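Side-chain contacts in putative hydrogenase expression/formation protein hupG (Rhodopseudomonas palustris, PDB 2QSI), which is of unknown function but, as a thioredoxin-clan member of the HupG/HyaE family, probably takes part in the expression or formation of hydrogenase: residues A[83-88]-A[94-99]; A[59-64]-A[68-73]. All blocks are in the same frame, centred on the assembly; numbering follows the deposited sequence.

Contact 1 of 2, residues A[83-88]-A[94-99]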
ATOM      1  N   ALA A  83      -4.422  12.803  -8.336  1.00 18.73           N
ATOM      2  CA  ALA A  83      -3.159  12.486  -9.013  1.00 18.50           C
ATOM      3  C   ALA A  83      -2.510  11.268  -8.398  1.00 18.57           C
ATOM      4  O   ALA A  83      -2.112  10.343  -9.088  1.00 19.21           O
ATOM      5  CB  ALA A  83      -2.223  13.697  -8.945  1.00 18.88           C
ATOM      6  N   ARG A  84      -2.426  11.243  -7.081  1.00 18.50           N
ATOM      7  CA  ARG A  84      -1.778  10.128  -6.409  1.00 17.01           C
ATOM      8  C   ARG A  84      -2.511   8.818  -6.612  1.00 17.52           C
ATOM      9  O   ARG A  84      -1.892   7.787  -6.833  1.00 17.39           O
ATOM     10  CB  ARG A  84      -1.709  10.412  -4.935  1.00 17.17           C
ATOM     11  CG  ARG A  84      -1.219   9.258  -4.106  1.00 17.85           C
ATOM     12  CD  ARG A  84      -1.080   9.713  -2.727  1.00 18.19           C
ATOM     13  NE  ARG A  84      -1.018   8.600  -1.808  1.00 19.44           N
ATOM     14  CZ  ARG A  84      -0.907   8.760  -0.497  1.00 20.04           C
ATOM     15  NH1 ARG A  84      -0.839   9.984   0.020  1.00 21.14           N
ATOM     16  NH2 ARG A  84      -0.901   7.715   0.294  1.00 19.76           N
ATOM     17  N   PHE A  85      -3.839   8.845  -6.500  1.00 15.86           N
ATOM     18  CA  PHE A  85      -4.598   7.620  -6.461  1.00 15.15           C
ATOM     19  C   PHE A  85      -5.146   7.196  -7.822  1.00 15.73           C
ATOM     20  O   PHE A  85      -5.745   6.163  -7.919  1.00 15.64           O
ATOM     21  CB  PHE A  85      -5.688   7.707  -5.386  1.00 16.83           C
ATOM     22  CG  PHE A  85      -5.145   7.701  -3.980  1.00 14.80           C
ATOM     23  CD1 PHE A  85      -4.502   6.582  -3.481  1.00 18.01           C
ATOM     24  CD2 PHE A  85      -5.296   8.810  -3.152  1.00 17.09           C
ATOM     25  CE1 PHE A  85      -3.993   6.573  -2.191  1.00 16.94           C
ATOM     26  CE2 PHE A  85      -4.793   8.818  -1.870  1.00 17.16           C
ATOM     27  CZ  PHE A  85      -4.116   7.699  -1.393  1.00 17.26           C
ATOM     28  N   GLY A  86      -4.938   7.994  -8.863  1.00 14.31           N
ATOM     29  CA  GLY A  86      -5.389   7.676 -10.220  1.00 14.24           C
ATOM     30  C   GLY A  86      -6.846   8.000 -10.522  1.00 13.92           C
ATOM     31  O   GLY A  86      -7.511   7.254 -11.203  1.00 14.02           O
ATOM     32  N   VAL A  87      -7.351   9.080  -9.941  1.00 13.63           N
ATOM     33  CA  VAL A  87      -8.747   9.509 -10.119  1.00 14.13           C
ATOM     34  C   VAL A  87      -8.749  10.604 -11.175  1.00 13.93           C
ATOM     35  O   VAL A  87      -8.021  11.580 -11.051  1.00 14.06           O
ATOM     36  CB  VAL A  87      -9.338  10.049  -8.797  1.00 14.46           C
ATOM     37  CG1 VAL A  87     -10.822  10.432  -8.981  1.00 13.91           C
ATOM     38  CG2 VAL A  87      -9.209   8.986  -7.676  1.00 12.96           C
ATOM     39  N   ALA A  88      -9.569  10.419 -12.198  1.00 14.34           N
ATOM     40  CA  ALA A  88      -9.634  11.302 -13.370  1.00 14.79           C
ATOM     41  C   ALA A  88     -10.611  12.439 -13.177  1.00 15.08           C
ATOM     42  O   ALA A  88     -10.314  13.596 -13.547  1.00 14.77           O
ATOM     43  CB  ALA A  88     -10.008  10.483 -14.619  1.00 14.41           C
ATOM     44  N   ALA A  94     -12.365   6.126  -4.944  1.00  6.75           N
ATOM     45  CA  ALA A  94     -11.108   5.410  -5.168  1.00  7.63           C
ATOM     46  C   ALA A  94     -10.982   4.362  -4.074  1.00  7.79           C
ATOM     47  O   ALA A  94     -11.007   4.718  -2.896  1.00  7.48           O
ATOM     48  CB  ALA A  94      -9.924   6.368  -5.119  1.00  6.55           C
ATOM     49  N   VAL A  95     -10.870   3.075  -4.480  1.00  8.56           N
ATOM     50  CA  VAL A  95     -10.755   1.946  -3.556  1.00  7.62           C
ATOM     51  C   VAL A  95      -9.270   1.604  -3.431  1.00  8.59           C
ATOM     52  O   VAL A  95      -8.614   1.237  -4.431  1.00  9.02           O
ATOM     53  CB  VAL A  95     -11.574   0.759  -4.025  1.00  7.80           C
ATOM     54  CG1 VAL A  95     -11.531  -0.366  -2.982  1.00  8.60           C
ATOM     55  CG2 VAL A  95     -13.024   1.199  -4.307  1.00  8.43           C
ATOM     56  N   VAL A  96      -8.746   1.717  -2.219  1.00  9.35           N
ATOM     57  CA  VAL A  96      -7.296   1.679  -1.993  1.00  8.76           C
ATOM     58  C   VAL A  96      -6.933   0.606  -0.961  1.00  8.75           C
ATOM     59  O   VAL A  96      -7.470   0.617   0.143  1.00  9.76           O
ATOM     60  CB  VAL A  96      -6.785   3.018  -1.456  1.00  8.56           C
ATOM     61  CG1 VAL A  96      -5.293   2.927  -1.175  1.00  7.59           C
ATOM     62  CG2 VAL A  96      -7.066   4.187  -2.431  1.00  9.58           C
ATOM     63  N   GLN A  97      -5.987  -0.259  -1.293  1.00  9.05           N
ATOM     64  CA  GLN A  97      -5.507  -1.244  -0.361  1.00 10.10           C
ATOM     65  C   GLN A  97      -4.273  -0.682   0.352  1.00  9.84           C
ATOM     66  O   GLN A  97      -3.301  -0.297  -0.302  1.00  8.34           O
ATOM     67  CB  GLN A  97      -5.143  -2.505  -1.126  1.00 10.24           C
ATOM     68  CG  GLN A  97      -4.781  -3.635  -0.283  1.00 12.26           C
ATOM     69  CD  GLN A  97      -4.544  -4.857  -1.099  1.00 14.05           C
ATOM     70  OE1 GLN A  97      -3.555  -4.952  -1.802  1.00 18.62           O
ATOM     71  NE2 GLN A  97      -5.435  -5.817  -0.989  1.00 16.92           N
ATOM     72  N   PRO A  98      -4.326  -0.611   1.701  1.00 10.34           N
ATOM     73  CA  PRO A  98      -3.177  -0.144   2.449  1.00  9.96           C
ATOM     74  C   PRO A  98      -1.954  -1.019   2.252  1.00 10.15           C
ATOM     75  O   PRO A  98      -2.074  -2.249   2.019  1.00  9.02           O
ATOM     76  CB  PRO A  98      -3.630  -0.217   3.890  1.00 10.02           C
ATOM     77  CG  PRO A  98      -5.082  -0.279   3.886  1.00 10.95           C
ATOM     78  CD  PRO A  98      -5.470  -0.916   2.581  1.00 10.66           C
ATOM     79  N   GLU A  99      -0.799  -0.437   2.517  1.00 10.72           N
ATOM     80  CA  GLU A  99       0.434  -1.232   2.494  1.00 11.28           C
ATOM     81  C   GLU A  99       0.372  -2.272   3.618  1.00 12.16           C
ATOM     82  O   GLU A  99      -0.293  -2.047   4.642  1.00 11.30           O
ATOM     83  CB  GLU A  99       1.659  -0.353   2.601  1.00 11.10           C
ATOM     84  CG  GLU A  99       1.847   0.340   3.925  1.00 14.52           C
ATOM     85  CD  GLU A  99       3.023   1.304   3.910  1.00 13.60           C
ATOM     86  OE1 GLU A  99       3.622   1.545   2.803  1.00 16.08           O
ATOM     87  OE2 GLU A  99       3.363   1.789   5.012  1.00 12.58           O
TER
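In Phe-85 the first torsion (chi1 -70°) sets CG, and with it the ring, beside the backbone N; in Val-96 CG2 is the methyl placed likewise, while CG1 stands anti to its own N (chi1 178°). The two side chains then meet at about a right angle, and CG2 of Val-96 comes within 3.7 Å of CD1 and 3.9 Å of CE1 of the Phe-85 ring, approaching it obliquely. The second methyl also joins in, with CG1 of Val-96 4.0 Å from CE1 of Phe-85. Past the helix end, Val-87 turns its CG2 methyl to CB of Ala-94, 3.7 Å away, two residues back along the strand from Val-96. Ala-94 and Val-96 alternate with Val-95, so their side chains share the strand face turned to the helix end, where CB of Phe-85 makes a looser approach of 4.5 Å to CB of Ala-94. The contact is wholly apolar and buried, with no hydrogen bond between the segments.

CG of Arg-84 lies over the centre of one face of the Phe-85 ring, 4.0 Å above its plane. Its guanidinium makes salt bridges to Asp-26 and to Glu-99 of the second subunit. Gly-86, just past the end of helix 78-85 and with a positive phi of 82°, carries the chain round to Val-87.

Within the thioredoxin-like fold, this joins the C-terminal end of helix 78-85 to strand 92-106. Phe-85 also packs on Leu-38 of strand 35-40 and Ile-29 of helix 25-30, while Val-87 touches Phe-40. Strand 92-106 is bonded to antiparallel strand 35-40 on one side, and on the other it pairs with a strand of the second subunit, which continues the sheet across the dimer.

Contact 2 of 2, residues A[59-64]-A[68-73]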
ATOM      1  N   GLU A  59     -23.881   3.230   3.184  1.00 12.92           N
ATOM      2  CA  GLU A  59     -24.647   1.989   2.882  1.00 13.21           C
ATOM      3  C   GLU A  59     -23.765   1.005   2.144  1.00 13.61           C
ATOM      4  O   GLU A  59     -23.791  -0.198   2.415  1.00 11.98           O
ATOM      5  CB  GLU A  59     -25.897   2.261   2.047  1.00 13.44           C
ATOM      6  CG  GLU A  59     -26.975   3.041   2.795  1.00 13.36           C
ATOM      7  CD  GLU A  59     -27.967   2.199   3.575  1.00 12.08           C
ATOM      8  OE1 GLU A  59     -27.674   1.060   3.954  1.00 13.31           O
ATOM      9  OE2 GLU A  59     -29.039   2.736   3.875  1.00 10.75           O
ATOM     10  N   LEU A  60     -22.924   1.539   1.248  1.00 12.90           N
ATOM     11  CA  LEU A  60     -21.940   0.705   0.528  1.00 13.70           C
ATOM     12  C   LEU A  60     -20.907   0.079   1.450  1.00 13.53           C
ATOM     13  O   LEU A  60     -20.607  -1.116   1.333  1.00 12.66           O
ATOM     14  CB  LEU A  60     -21.202   1.541  -0.503  1.00 13.13           C
ATOM     15  CG  LEU A  60     -20.387   0.870  -1.586  1.00 14.73           C
ATOM     16  CD1 LEU A  60     -21.078  -0.382  -2.204  1.00 20.53           C
ATOM     17  CD2 LEU A  60     -20.098   1.960  -2.674  1.00 15.14           C
ATOM     18  N   ILE A  61     -20.364   0.875   2.349  1.00 13.31           N
ATOM     19  CA  ILE A  61     -19.406   0.366   3.341  1.00 13.59           C
ATOM     20  C   ILE A  61     -20.059  -0.782   4.149  1.00 13.41           C
ATOM     21  O   ILE A  61     -19.463  -1.826   4.404  1.00 11.74           O
ATOM     22  CB  ILE A  61     -18.938   1.474   4.299  1.00 13.56           C
ATOM     23  CG1 ILE A  61     -18.139   2.553   3.543  1.00 14.42           C
ATOM     24  CG2 ILE A  61     -18.088   0.924   5.462  1.00 13.75           C
ATOM     25  CD1 ILE A  61     -17.031   2.028   2.598  1.00 12.85           C
ATOM     26  N   ASN A  62     -21.308  -0.559   4.546  1.00 13.30           N
ATOM     27  CA  ASN A  62     -22.015  -1.495   5.412  1.00 13.08           C
ATOM     28  C   ASN A  62     -22.294  -2.824   4.718  1.00 12.72           C
ATOM     29  O   ASN A  62     -22.514  -3.842   5.373  1.00 15.09           O
ATOM     30  CB  ASN A  62     -23.322  -0.878   5.912  1.00 12.25           C
ATOM     31  CG  ASN A  62     -24.010  -1.736   6.956  1.00 14.49           C
ATOM     32  OD1 ASN A  62     -25.049  -2.341   6.694  1.00 18.06           O
ATOM     33  ND2 ASN A  62     -23.429  -1.794   8.150  1.00  8.76           N
ATOM     34  N   ALA A  63     -22.282  -2.806   3.390  1.00 12.56           N
ATOM     35  CA  ALA A  63     -22.727  -3.952   2.604  1.00 12.07           C
ATOM     36  C   ALA A  63     -21.628  -5.004   2.494  1.00 12.82           C
ATOM     37  O   ALA A  63     -21.837  -6.076   1.927  1.00 12.77           O
ATOM     38  CB  ALA A  63     -23.176  -3.504   1.221  1.00 11.62           C
ATOM     39  N   PHE A  64     -20.459  -4.691   3.041  1.00 11.85           N
ATOM     40  CA  PHE A  64     -19.339  -5.625   3.043  1.00 11.24           C
ATOM     41  C   PHE A  64     -18.707  -5.724   4.427  1.00 11.30           C
ATOM     42  O   PHE A  64     -17.584  -5.266   4.641  1.00 11.49           O
ATOM     43  CB  PHE A  64     -18.288  -5.206   2.013  1.00 11.38           C
ATOM     44  CG  PHE A  64     -18.803  -5.172   0.602  1.00 10.20           C
ATOM     45  CD1 PHE A  64     -18.776  -6.310  -0.187  1.00 12.71           C
ATOM     46  CD2 PHE A  64     -19.314  -4.003   0.066  1.00 10.77           C
ATOM     47  CE1 PHE A  64     -19.248  -6.281  -1.486  1.00 14.53           C
ATOM     48  CE2 PHE A  64     -19.789  -3.968  -1.233  1.00  9.23           C
ATOM     49  CZ  PHE A  64     -19.755  -5.109  -2.009  1.00 12.21           C
ATOM     50  N   LEU A  68     -14.311  -2.724   4.700  1.00 12.97           N
ATOM     51  CA  LEU A  68     -14.141  -1.367   4.150  1.00 12.46           C
ATOM     52  C   LEU A  68     -14.276  -0.296   5.218  1.00 13.08           C
ATOM     53  O   LEU A  68     -14.973  -0.485   6.241  1.00 12.16           O
ATOM     54  CB  LEU A  68     -15.219  -1.109   3.096  1.00 12.93           C
ATOM     55  CG  LEU A  68     -15.295  -2.083   1.941  1.00 11.93           C
ATOM     56  CD1 LEU A  68     -16.536  -1.764   1.078  1.00 13.25           C
ATOM     57  CD2 LEU A  68     -13.974  -2.061   1.152  1.00 12.11           C
ATOM     58  N   VAL A  69     -13.662   0.847   4.936  1.00 12.66           N
ATOM     59  CA  VAL A  69     -13.808   2.045   5.733  1.00 13.16           C
ATOM     60  C   VAL A  69     -13.754   3.224   4.784  1.00 12.32           C
ATOM     61  O   VAL A  69     -13.082   3.154   3.749  1.00 11.25           O
ATOM     62  CB  VAL A  69     -12.730   2.171   6.796  1.00 12.71           C
ATOM     63  CG1 VAL A  69     -11.384   2.355   6.169  1.00 12.97           C
ATOM     64  CG2 VAL A  69     -13.044   3.352   7.715  1.00 16.97           C
ATOM     65  N   ALA A  70     -14.524   4.267   5.078  1.00 11.56           N
ATOM     66  CA  ALA A  70     -14.635   5.392   4.145  1.00 11.55           C
ATOM     67  C   ALA A  70     -14.041   6.657   4.724  1.00 11.19           C
ATOM     68  O   ALA A  70     -14.034   6.874   5.940  1.00 11.43           O
ATOM     69  CB  ALA A  70     -16.121   5.646   3.744  1.00 12.89           C
ATOM     70  N   ALA A  71     -13.553   7.498   3.846  1.00 10.89           N
ATOM     71  CA  ALA A  71     -13.176   8.863   4.164  1.00 11.73           C
ATOM     72  C   ALA A  71     -13.449   9.750   2.950  1.00 11.88           C
ATOM     73  O   ALA A  71     -13.212   9.362   1.807  1.00 11.43           O
ATOM     74  CB  ALA A  71     -11.707   8.978   4.533  1.00 13.31           C
ATOM     75  N   GLU A  72     -13.902  10.966   3.235  1.00 11.59           N
ATOM     76  CA  GLU A  72     -14.109  12.001   2.221  1.00 12.20           C
ATOM     77  C   GLU A  72     -12.831  12.815   2.126  1.00 10.86           C
ATOM     78  O   GLU A  72     -12.201  13.105   3.142  1.00 12.81           O
ATOM     79  CB  GLU A  72     -15.279  12.909   2.590  1.00 11.64           C
ATOM     80  CG  GLU A  72     -15.524  14.001   1.558  1.00 11.75           C
ATOM     81  CD  GLU A  72     -16.801  14.765   1.748  1.00 12.61           C
ATOM     82  OE1 GLU A  72     -17.781  14.209   2.318  1.00 14.78           O
ATOM     83  OE2 GLU A  72     -16.844  15.927   1.278  1.00 13.79           O
ATOM     84  N   VAL A  73     -12.449  13.146   0.904  1.00 11.27           N
ATOM     85  CA  VAL A  73     -11.280  13.956   0.625  1.00 12.56           C
ATOM     86  C   VAL A  73     -11.620  15.442   0.774  1.00 12.80           C
ATOM     87  O   VAL A  73     -12.567  15.947   0.153  1.00 13.25           O
ATOM     88  CB  VAL A  73     -10.717  13.627  -0.785  1.00 12.54           C
ATOM     89  CG1 VAL A  73      -9.509  14.471  -1.124  1.00 13.40           C
ATOM     90  CG2 VAL A  73     -10.321  12.120  -0.852  1.00 11.81           C
TER
HETATM   91  O   HOH W   1     -17.155  -2.715   5.605  1.00 28.32           O
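Ile-61 and Leu-68 cross obliquely in the beta-alpha-beta unit formed by strand 35-40, helix 50-62 and strand 68-73, part of the thioredoxin-like fold. Ile-61 reaches from the helix end to the strand with both branches. Its CG2 sits 3.5 Å from the carbonyl O of Leu-68, whereas CD1, folded back by a chi2 of -48°, rests 3.7 Å from CB of Leu-68. CG1 of Ile-61 fits against CB of Ala-70 at 3.7 Å, so the isoleucine bears on two alternate strand residues of the same face. Cutting Ile-61 back to an alanine removes CG1, CG2 and CD1, and is likely to open a gap against CB of Leu-68 and CB of Ala-70 and loosen the hold of the helix end on the strand.

Phe-64 and Leu-68 instead lie side by side and point the same way. CD1 of Leu-68 approaches the ring obliquely, 3.7 Å from CD2 of Phe-64, while Leu-60 CD1 lies in the ring plane at its edge. Phe-64 also packs on Leu-122 of the second subunit, and Leu-68 on Ile-35 of strand 35-40.

No direct hydrogen bond joins the segments, but a water bridges them: it accepts from N of Leu-68 at 3.0 Å and is hydrogen-bonded to O of Ile-61 at 2.7 Å and O of Phe-64 at 2.8 Å.

Both contacts press the C-terminal end of a helix on the same sheet, from opposite faces: contact 1 adjoins Leu-38 and Phe-40 of strand 35-40, contact 2 Ile-35 and Val-37. Contact 1 is the more central, with every touching residue buried; contact 2 lies farther out and is only partly buried. Their chemistry follows suit, as contact 1 is apolar at its core with charged links to the second subunit at its margin, whereas contact 2 adds a bridging water to its apolar packing. Their centres are 15 Å apart and they do not touch. Both reach the second subunit, contact 1 also through paired strands, contact 2 through side-chain packing.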